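PDB 3ISP: HTH-type transcriptional regulator LysG from Mycobacterium tuberculosis, which binds DNA as a homodimeric LysR-type regulator and probably activates expression of the exporter LysE while repressing its own gene. Local coordinates for residues V54-K57 with P58-T62. Sequence-based numbering, arbitrary orientation.
Sequences VREK and PCRAT
Val54 meets Arg60 through both backbone and side chain where the chain doubles back on itself. Its N donates to Arg60 O at 3.0 Å, a somewhat bent bond (145° at the hydrogen), and Val54 O receives a CA-H...O contact from Cys59 CA at 3.5 Å. The side chain of Val54 places CG2 beside its own backbone N, with CG1 anti to that N (chi1 -156°); CG2 thus lies over one face of the Arg60 guanidinium, toward its rim, and packs against Arg60 CG (3.8 Å) and Thr62 CG2 (3.9 Å). Arg55 turns away to a salt bridge with Glu45; Arg55 O lies 3.7 Å from Cys59 SG, and the Cys59 side chain packs on Phe23 and Val17. Glu56 OE1 stays 4.4 Å from Arg60 NH2, well out of the guanidinium plane, so no N-H points at it and any attraction is probably one of charge alone. Both form salt bridges to the second subunit, Glu56 with its Arg137 and Arg60 with its Glu138. At the bend, Lys57 CB and CG lie beside CD of the adjoining Pro58 ring, and the rest of the chain leads away. This short, weakly bonded antiparallel hairpin is the wing of the winged-helix DNA-binding domain of LysR-type regulators.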
ATOM      1  N   VAL A  54      -0.074 -15.818   9.722  1.00 59.62           N
ATOM      2  CA  VAL A  54      -1.454 -15.388   9.811  1.00 61.80           C
ATOM      3  C   VAL A  54      -2.334 -16.578   9.403  1.00 70.84           C
ATOM      4  O   VAL A  54      -2.203 -17.099   8.296  1.00 73.17           O
ATOM      5  CB  VAL A  54      -1.727 -14.202   8.896  1.00 60.21           C
ATOM      6  CG1 VAL A  54      -2.916 -13.429   9.408  1.00 66.95           C
ATOM      7  CG2 VAL A  54      -0.510 -13.310   8.828  1.00 57.97           C
ATOM      8  N   ARG A  55      -3.218 -17.012  10.300  1.00 68.49           N
ATOM      9  CA  ARG A  55      -3.997 -18.230  10.075  1.00 71.48           C
ATOM     10  C   ARG A  55      -5.106 -18.073   9.039  1.00 78.81           C
ATOM     11  O   ARG A  55      -5.601 -19.069   8.512  1.00 81.36           O
ATOM     12  CB  ARG A  55      -4.593 -18.751  11.388  1.00 69.11           C
ATOM     13  CG  ARG A  55      -3.758 -19.803  12.101  1.00 70.32           C
ATOM     14  CD  ARG A  55      -2.672 -19.192  12.972  1.00 70.62           C
ATOM     15  NE  ARG A  55      -1.852 -20.210  13.623  1.00 66.81           N
ATOM     16  CZ  ARG A  55      -0.807 -19.939  14.398  1.00 70.43           C
ATOM     17  NH1 ARG A  55      -0.456 -18.677  14.617  1.00 65.51           N
ATOM     18  NH2 ARG A  55      -0.118 -20.924  14.963  1.00 68.49           N
ATOM     19  N   GLU A  56      -5.474 -16.830   8.738  1.00 78.00           N
ATOM     20  CA  GLU A  56      -6.675 -16.535   7.951  1.00 84.30           C
ATOM     21  C   GLU A  56      -6.632 -16.923   6.476  1.00 87.88           C
ATOM     22  O   GLU A  56      -5.586 -17.293   5.932  1.00 79.50           O
ATOM     23  CB  GLU A  56      -7.006 -15.041   8.014  1.00 87.53           C
ATOM     24  CG  GLU A  56      -7.029 -14.426   9.402  1.00 85.92           C
ATOM     25  CD  GLU A  56      -6.699 -12.940   9.369  1.00 82.09           C
ATOM     26  OE1 GLU A  56      -5.741 -12.571   8.654  1.00 81.40           O
ATOM     27  OE2 GLU A  56      -7.388 -12.144  10.048  1.00 77.86           O
ATOM     28  N   LYS A  57      -7.816 -16.816   5.865  1.00 97.34           N
ATOM     29  CA  LYS A  57      -8.052 -16.862   4.413  1.00 91.82           C
ATOM     30  C   LYS A  57      -6.951 -17.572   3.606  1.00 86.23           C
ATOM     31  O   LYS A  57      -6.983 -18.794   3.499  1.00 86.23           O
ATOM     32  CB  LYS A  57      -8.344 -15.449   3.900  1.00 94.19           C
ATOM     33  CG  LYS A  57      -9.315 -15.374   2.740  1.00 99.71           C
ATOM     34  CD  LYS A  57     -10.738 -15.163   3.221  1.00103.59           C
ATOM     35  CE  LYS A  57     -11.578 -14.590   2.101  1.00105.05           C
ATOM     36  NZ  LYS A  57     -10.875 -13.437   1.473  1.00 96.85           N
ATOM     37  N   PRO A  58      -5.992 -16.827   3.015  1.00 92.56           N
ATOM     38  CA  PRO A  58      -4.805 -17.560   2.566  1.00 91.76           C
ATOM     39  C   PRO A  58      -3.693 -17.366   3.591  1.00 89.42           C
ATOM     40  O   PRO A  58      -3.491 -16.245   4.054  1.00 89.61           O
ATOM     41  CB  PRO A  58      -4.418 -16.845   1.261  1.00 87.42           C
ATOM     42  CG  PRO A  58      -5.390 -15.682   1.108  1.00 91.75           C
ATOM     43  CD  PRO A  58      -5.992 -15.466   2.456  1.00 93.18           C
ATOM     44  N   CYS A  59      -2.985 -18.430   3.949  1.00 83.22           N
ATOM     45  CA  CYS A  59      -1.955 -18.321   4.973  1.00 76.96           C
ATOM     46  C   CYS A  59      -0.695 -17.644   4.447  1.00 74.78           C
ATOM     47  O   CYS A  59      -0.127 -18.056   3.441  1.00 78.00           O
ATOM     48  CB  CYS A  59      -1.618 -19.696   5.540  1.00 75.41           C
ATOM     49  SG  CYS A  59      -3.035 -20.554   6.222  1.00 89.71           S
ATOM     50  N   ARG A  60      -0.266 -16.597   5.134  1.00 70.66           N
ATOM     51  CA  ARG A  60       0.957 -15.906   4.765  1.00 71.15           C
ATOM     52  C   ARG A  60       1.863 -15.756   5.983  1.00 68.73           C
ATOM     53  O   ARG A  60       1.410 -15.832   7.124  1.00 64.69           O
ATOM     54  CB  ARG A  60       0.640 -14.536   4.164  1.00 69.54           C
ATOM     55  CG  ARG A  60      -0.231 -13.648   5.046  1.00 74.96           C
ATOM     56  CD  ARG A  60      -0.187 -12.185   4.598  1.00 77.51           C
ATOM     57  NE  ARG A  60      -0.763 -11.264   5.584  1.00 79.43           N
ATOM     58  CZ  ARG A  60      -2.069 -11.134   5.820  1.00 76.50           C
ATOM     59  NH1 ARG A  60      -2.954 -11.878   5.158  1.00 63.92           N
ATOM     60  NH2 ARG A  60      -2.492 -10.266   6.728  1.00 68.48           N
ATOM     61  N   ALA A  61       3.147 -15.551   5.731  1.00 64.98           N
ATOM     62  CA  ALA A  61       4.096 -15.306   6.799  1.00 61.36           C
ATOM     63  C   ALA A  61       3.856 -13.930   7.414  1.00 61.20           C
ATOM     64  O   ALA A  61       3.487 -12.982   6.719  1.00 60.82           O
ATOM     65  CB  ALA A  61       5.528 -15.403   6.265  1.00 58.19           C
ATOM     66  N   THR A  62       4.058 -13.824   8.722  1.00 56.58           N
ATOM     67  CA  THR A  62       4.103 -12.527   9.356  1.00 49.04           C
ATOM     68  C   THR A  62       5.484 -11.993   9.078  1.00 55.77           C
ATOM     69  O   THR A  62       6.347 -12.708   8.582  1.00 59.09           O
ATOM     70  CB  THR A  62       3.945 -12.614  10.864  1.00 47.35           C
ATOM     71  OG1 THR A  62       4.989 -13.431  11.397  1.00 49.39           O
ATOM     72  CG2 THR A  62       2.601 -13.198  11.236  1.00 50.49           C
TER